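Local coordinates for flavin-containing monooxygenase (Allium sativum, PDB 6WPU), which probably catalyses the FAD-dependent S-oxygenation of S-allyl-L-cysteine, acting as a flavin-dependent monooxygenase of garlic, at residues A[296-301]-A[337-342]; A[217-222]-A[266-271]. All blocks are in the same frame, centred on the assembly; numbering follows the deposited sequence.

Overall arrangement
The two contacts follow one another along the chain: contact 2 (217-222 with 266-271) closes before contact 1 (296-301 with 337-342) opens. Their centres are about 25 Å apart and their nearest atoms about 10 Å apart, without touching. Contact 2 belongs to the mixed sheet, where 217-221 and 262-271 both pair with 240-244. The chain leaves that sheet through 289-292, a neighbour of 217-221, and then reaches 296-297. Contact 1 lies beside the end of 332-334, the edge strand of the five-stranded parallel sheet. Its F300 side chain is about 8 Å from the FAD. The centre of contact 1 is about 6 Å, and that of contact 2 about 25 Å, from the centre of the chain.

Contact 1: residues A[296-301]-A[337-342]; sequences YVYNFP and IPWKIV
The ring of Y298 meets the carbonyl oxygen of I337 at its edge, near the ring plane, and the edge of the F300 ring receives the CD1 methyl of the same isoleucine, with F300 CZ 4.1 Å from I337 CD1. Beyond the two segments, H182 and H392 also meet the Y298 ring, and F334 packs edge-to-face with F300. Y298 CG lies anti to its carbonyl carbon (chi1 -62°), which carries the ring out to the loop 337-342. There Y298 OH donates to I337 O at 2.7 Å; the angle at the oxygen is 142° and the donor is tilted 34° from the carbonyl plane. The I337 branches divide the apolar contact: CG2 comes within 3.8 Å of Y298 CE2, while CD1 reaches both rings. W339 crosses Y298 at about a right angle, and its CD1 lies 3.2 Å from Y298 OH, oblique to both rings. NE1 is farther away, with 3.7 Å between W339 NE1 and Y298 OH. The F300 side chain is about 8 Å from the FAD. One directed bond thus gives the I337 carbonyl a partner and ties the phenol to the loop before helix 343-358; the I337 methyls add apolar contact with the Y298 ring and the edge of F300.

Contact 2: residues A[217-222]-A[266-271]; sequences VVVIIG and SMIKIT
Strand 217-221 and the segment around 268-271 exchange no hydrogen bonds, and even at their nearest CA pair, I221 and M267, the backbones stand 7.9 Å apart, so the contact is made by side chains. Its centre is the CD1 methyl of I268, which meets two residues lying on alternate positions of the facing strand. I221 CD1 approaches I268 CD1 end to end at 3.7 Å, the side chains crossing at about a right angle, and I221 CG1 is 4.1 Å from the same I268 CD1. V219 CG1 lies 4.2 Å from the same I268 CD1, at an oblique crossing. I268 reaches this far because its chain is extended beyond CG1 (chi2 175°). Both strands pair in parallel with 240-244 in one mixed sheet, one on each side of it, and the side chains of V219, I221 and I268 meet past that strand. G222 follows the last strand residue, I221, and leads toward helix 225-234, a strand-turn-helix resembling the Rossmann-type unit that probably serves NADPH in this family. V277 touches I268 from strand 276-279, and F279 of that strand touches V219. In 262-271, K269 and I270 form a classic beta bulge opposite V278, directly after I268.

Contact 1: residues A[296-301]-A[337-342]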
loop_
_atom_site.group_PDB
_atom_site.type_symbol
_atom_site.label_atom_id
_atom_site.label_comp_id
_atom_site.label_asym_id
_atom_site.label_seq_id
_atom_site.Cartn_x
_atom_site.Cartn_y
_atom_site.Cartn_z
ATOM N N TYR A 296 3.369 8.307 -1.585
ATOM C CA TYR A 296 3.100 7.991 -2.977
ATOM C C TYR A 296 1.766 8.581 -3.405
ATOM O O TYR A 296 0.992 9.100 -2.595
ATOM C CB TYR A 296 3.121 6.476 -3.197
ATOM C CG TYR A 296 4.473 5.906 -2.871
ATOM C CD1 TYR A 296 5.447 5.780 -3.860
ATOM C CD2 TYR A 296 4.790 5.518 -1.568
ATOM C CE1 TYR A 296 6.704 5.283 -3.568
ATOM C CE2 TYR A 296 6.049 5.024 -1.261
ATOM C CZ TYR A 296 7.001 4.911 -2.262
ATOM O OH TYR A 296 8.259 4.432 -1.957
ATOM N N VAL A 297 1.510 8.507 -4.713
ATOM C CA VAL A 297 0.241 8.927 -5.286
ATOM C C VAL A 297 -0.335 7.750 -6.071
ATOM O O VAL A 297 0.371 6.809 -6.453
ATOM C CB VAL A 297 0.370 10.172 -6.186
ATOM C CG1 VAL A 297 0.961 11.348 -5.405
ATOM C CG2 VAL A 297 1.219 9.861 -7.391
ATOM N N TYR A 298 -1.648 7.797 -6.268
ATOM C CA TYR A 298 -2.321 6.860 -7.155
ATOM C C TYR A 298 -1.919 7.157 -8.586
ATOM O O TYR A 298 -1.691 8.308 -8.953
ATOM C CB TYR A 298 -3.838 6.983 -6.999
ATOM C CG TYR A 298 -4.302 6.639 -5.603
ATOM C CD1 TYR A 298 -4.536 7.638 -4.665
ATOM C CD2 TYR A 298 -4.475 5.306 -5.213
ATOM C CE1 TYR A 298 -4.955 7.332 -3.375
ATOM C CE2 TYR A 298 -4.890 4.985 -3.932
ATOM C CZ TYR A 298 -5.121 6.011 -3.008
ATOM O OH TYR A 298 -5.534 5.734 -1.716
ATOM N N ASN A 299 -1.834 6.114 -9.404
ATOM C CA ASN A 299 -1.363 6.296 -10.775
ATOM C C ASN A 299 -1.902 5.148 -11.623
ATOM O O ASN A 299 -1.479 4.007 -11.425
ATOM C CB ASN A 299 0.166 6.339 -10.789
ATOM C CG ASN A 299 0.733 6.684 -12.142
ATOM O OD1 ASN A 299 0.231 7.562 -12.826
ATOM N ND2 ASN A 299 1.779 5.977 -12.544
ATOM N N PHE A 300 -2.822 5.446 -12.554
ATOM C CA PHE A 300 -3.370 4.459 -13.500
ATOM C C PHE A 300 -3.238 4.960 -14.930
ATOM O O PHE A 300 -4.244 5.277 -15.576
ATOM C CB PHE A 300 -4.851 4.164 -13.271
ATOM C CG PHE A 300 -5.284 4.227 -11.871
ATOM C CD1 PHE A 300 -5.937 5.347 -11.393
ATOM C CD2 PHE A 300 -5.115 3.139 -11.040
ATOM C CE1 PHE A 300 -6.368 5.404 -10.089
ATOM C CE2 PHE A 300 -5.545 3.185 -9.728
ATOM C CZ PHE A 300 -6.171 4.333 -9.251
ATOM N N PRO A 301 -2.025 5.015 -15.471
ATOM C CA PRO A 301 -1.872 5.574 -16.828
ATOM C C PRO A 301 -2.656 4.804 -17.899
ATOM O O PRO A 301 -3.094 5.388 -18.899
ATOM C CB PRO A 301 -0.355 5.515 -17.055
ATOM C CG PRO A 301 0.149 4.470 -16.079
ATOM C CD PRO A 301 -0.753 4.547 -14.892
ATOM N N ILE A 337 -7.488 0.385 -2.817
ATOM C CA ILE A 337 -7.333 1.841 -2.748
ATOM C C ILE A 337 -7.071 2.340 -1.326
ATOM O O ILE A 337 -6.188 3.190 -1.149
ATOM C CB ILE A 337 -8.553 2.535 -3.385
ATOM C CG1 ILE A 337 -8.658 2.238 -4.896
ATOM C CG2 ILE A 337 -8.512 4.032 -3.125
ATOM C CD1 ILE A 337 -7.508 2.735 -5.705
ATOM N N PRO A 338 -7.806 1.904 -0.295
ATOM C CA PRO A 338 -7.653 2.535 1.027
ATOM C C PRO A 338 -6.240 2.401 1.581
ATOM O O PRO A 338 -5.475 1.514 1.205
ATOM C CB PRO A 338 -8.666 1.783 1.898
ATOM C CG PRO A 338 -9.731 1.312 0.901
ATOM C CD PRO A 338 -8.929 0.940 -0.310
ATOM N N TRP A 339 -5.888 3.317 2.484
ATOM C CA TRP A 339 -4.576 3.259 3.119
ATOM C C TRP A 339 -4.712 3.519 4.612
ATOM O O TRP A 339 -5.799 3.823 5.120
ATOM C CB TRP A 339 -3.561 4.216 2.472
ATOM C CG TRP A 339 -4.005 5.637 2.293
ATOM C CD1 TRP A 339 -4.921 6.103 1.396
ATOM C CD2 TRP A 339 -3.510 6.789 2.996
ATOM N NE1 TRP A 339 -5.049 7.469 1.507
ATOM C CE2 TRP A 339 -4.190 7.917 2.480
ATOM C CE3 TRP A 339 -2.565 6.977 4.011
ATOM C CZ2 TRP A 339 -3.955 9.218 2.950
ATOM C CZ3 TRP A 339 -2.328 8.288 4.482
ATOM C CH2 TRP A 339 -3.023 9.381 3.948
ATOM N N LYS A 340 -3.582 3.359 5.313
ATOM C CA LYS A 340 -3.546 3.207 6.771
ATOM C C LYS A 340 -4.399 2.011 7.203
ATOM O O LYS A 340 -5.170 2.071 8.167
ATOM C CB LYS A 340 -3.969 4.498 7.492
ATOM C CG LYS A 340 -2.852 5.555 7.589
ATOM C CD LYS A 340 -1.772 5.173 8.605
ATOM C CE LYS A 340 -0.655 6.229 8.679
ATOM N NZ LYS A 340 0.348 5.993 9.774
ATOM N N ILE A 341 -4.239 0.896 6.484
ATOM C CA ILE A 341 -5.076 -0.282 6.682
ATOM C C ILE A 341 -4.196 -1.510 6.848
ATOM O O ILE A 341 -3.040 -1.540 6.418
ATOM C CB ILE A 341 -6.043 -0.524 5.499
ATOM C CG1 ILE A 341 -5.225 -0.759 4.217
ATOM C CG2 ILE A 341 -7.016 0.628 5.352
ATOM C CD1 ILE A 341 -5.996 -1.297 3.075
ATOM N N VAL A 342 -4.785 -2.548 7.439
ATOM C CA VAL A 342 -4.283 -3.913 7.306
ATOM C C VAL A 342 -4.730 -4.429 5.941
ATOM O O VAL A 342 -5.911 -4.751 5.763
ATOM C CB VAL A 342 -4.799 -4.805 8.446
ATOM C CG1 VAL A 342 -4.173 -6.185 8.360
ATOM C CG2 VAL A 342 -4.502 -4.146 9.790
#

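Contact 2: residues A[217-222]-A[266-271]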
loop_
_atom_site.group_PDB
_atom_site.type_symbol
_atom_site.label_atom_id
_atom_site.label_comp_id
_atom_site.label_asym_id
_atom_site.label_seq_id
_atom_site.Cartn_x
_atom_site.Cartn_y
_atom_site.Cartn_z
ATOM N N VAL A 217 25.742 12.982 6.763
ATOM C CA VAL A 217 24.678 13.656 7.500
ATOM C C VAL A 217 23.422 13.610 6.639
ATOM O O VAL A 217 23.405 14.150 5.523
ATOM C CB VAL A 217 25.055 15.102 7.851
ATOM C CG1 VAL A 217 23.880 15.787 8.526
ATOM C CG2 VAL A 217 26.299 15.153 8.760
ATOM N N VAL A 218 22.370 12.972 7.157
ATOM C CA VAL A 218 21.178 12.624 6.386
ATOM C C VAL A 218 19.959 13.257 7.041
ATOM O O VAL A 218 19.776 13.159 8.262
ATOM C CB VAL A 218 20.996 11.100 6.292
ATOM C CG1 VAL A 218 19.820 10.746 5.351
ATOM C CG2 VAL A 218 22.295 10.435 5.823
ATOM N N VAL A 219 19.129 13.903 6.234
ATOM C CA VAL A 219 17.830 14.388 6.677
ATOM C C VAL A 219 16.757 13.496 6.055
ATOM O O VAL A 219 16.766 13.251 4.841
ATOM C CB VAL A 219 17.624 15.866 6.312
ATOM C CG1 VAL A 219 16.219 16.323 6.717
ATOM C CG2 VAL A 219 18.697 16.736 6.997
ATOM N N ILE A 220 15.872 12.969 6.898
ATOM C CA ILE A 220 14.737 12.159 6.467
ATOM C C ILE A 220 13.488 12.987 6.726
ATOM O O ILE A 220 13.194 13.315 7.883
ATOM C CB ILE A 220 14.655 10.821 7.225
ATOM C CG1 ILE A 220 16.006 10.103 7.313
ATOM C CG2 ILE A 220 13.600 9.928 6.616
ATOM C CD1 ILE A 220 16.376 9.327 6.124
ATOM N N ILE A 221 12.754 13.328 5.667
ATOM C CA ILE A 221 11.496 14.067 5.799
ATOM C C ILE A 221 10.351 13.062 5.786
ATOM O O ILE A 221 10.113 12.397 4.772
ATOM C CB ILE A 221 11.311 15.093 4.674
ATOM C CG1 ILE A 221 12.532 16.013 4.563
ATOM C CG2 ILE A 221 10.044 15.903 4.904
ATOM C CD1 ILE A 221 12.512 16.871 3.330
ATOM N N GLY A 222 9.631 12.958 6.900
ATOM C CA GLY A 222 8.428 12.149 6.930
ATOM C C GLY A 222 7.825 12.113 8.315
ATOM O O GLY A 222 8.543 12.272 9.307
ATOM N N SER A 266 10.909 19.174 13.824
ATOM C CA SER A 266 9.572 19.387 13.308
ATOM C C SER A 266 9.586 19.564 11.795
ATOM O O SER A 266 8.877 18.854 11.074
ATOM C CB SER A 266 8.942 20.597 13.998
ATOM O OG SER A 266 7.547 20.606 13.768
ATOM N N MET A 267 10.392 20.486 11.288
ATOM C CA MET A 267 10.344 20.769 9.863
ATOM C C MET A 267 11.582 21.544 9.453
ATOM O O MET A 267 12.199 22.240 10.267
ATOM C CB MET A 267 9.099 21.577 9.494
ATOM C CG MET A 267 9.063 22.927 10.186
ATOM S SD MET A 267 7.540 23.851 9.904
ATOM C CE MET A 267 7.767 24.405 8.216
ATOM N N ILE A 268 11.930 21.411 8.174
ATOM C CA ILE A 268 12.963 22.250 7.591
ATOM C C ILE A 268 12.436 23.672 7.476
ATOM O O ILE A 268 11.363 23.911 6.912
ATOM C CB ILE A 268 13.397 21.715 6.219
ATOM C CG1 ILE A 268 13.983 20.304 6.345
ATOM C CG2 ILE A 268 14.415 22.674 5.591
ATOM C CD1 ILE A 268 14.328 19.648 5.010
ATOM N N LYS A 269 13.191 24.622 8.008
ATOM C CA LYS A 269 12.872 26.029 7.824
ATOM C C LYS A 269 13.453 26.578 6.526
ATOM O O LYS A 269 12.765 27.303 5.801
ATOM C CB LYS A 269 13.375 26.819 9.031
ATOM C CG LYS A 269 13.620 28.289 8.809
ATOM C CD LYS A 269 13.854 28.958 10.146
ATOM C CE LYS A 269 14.815 30.121 10.028
ATOM N NZ LYS A 269 15.253 30.614 11.361
ATOM N N ILE A 270 14.701 26.227 6.210
ATOM C CA ILE A 270 15.378 26.742 5.023
ATOM C C ILE A 270 16.542 25.809 4.714
ATOM O O ILE A 270 17.156 25.239 5.624
ATOM C CB ILE A 270 15.834 28.216 5.229
ATOM C CG1 ILE A 270 16.382 28.817 3.934
ATOM C CG2 ILE A 270 16.891 28.364 6.341
ATOM C CD1 ILE A 270 15.384 28.812 2.807
ATOM N N THR A 271 16.821 25.616 3.423
ATOM C CA THR A 271 18.073 25.014 2.976
ATOM C C THR A 271 18.935 26.080 2.290
ATOM O O THR A 271 18.421 26.990 1.636
ATOM C CB THR A 271 17.825 23.822 2.037
ATOM O OG1 THR A 271 17.100 24.243 0.875
ATOM C CG2 THR A 271 17.024 22.731 2.751
#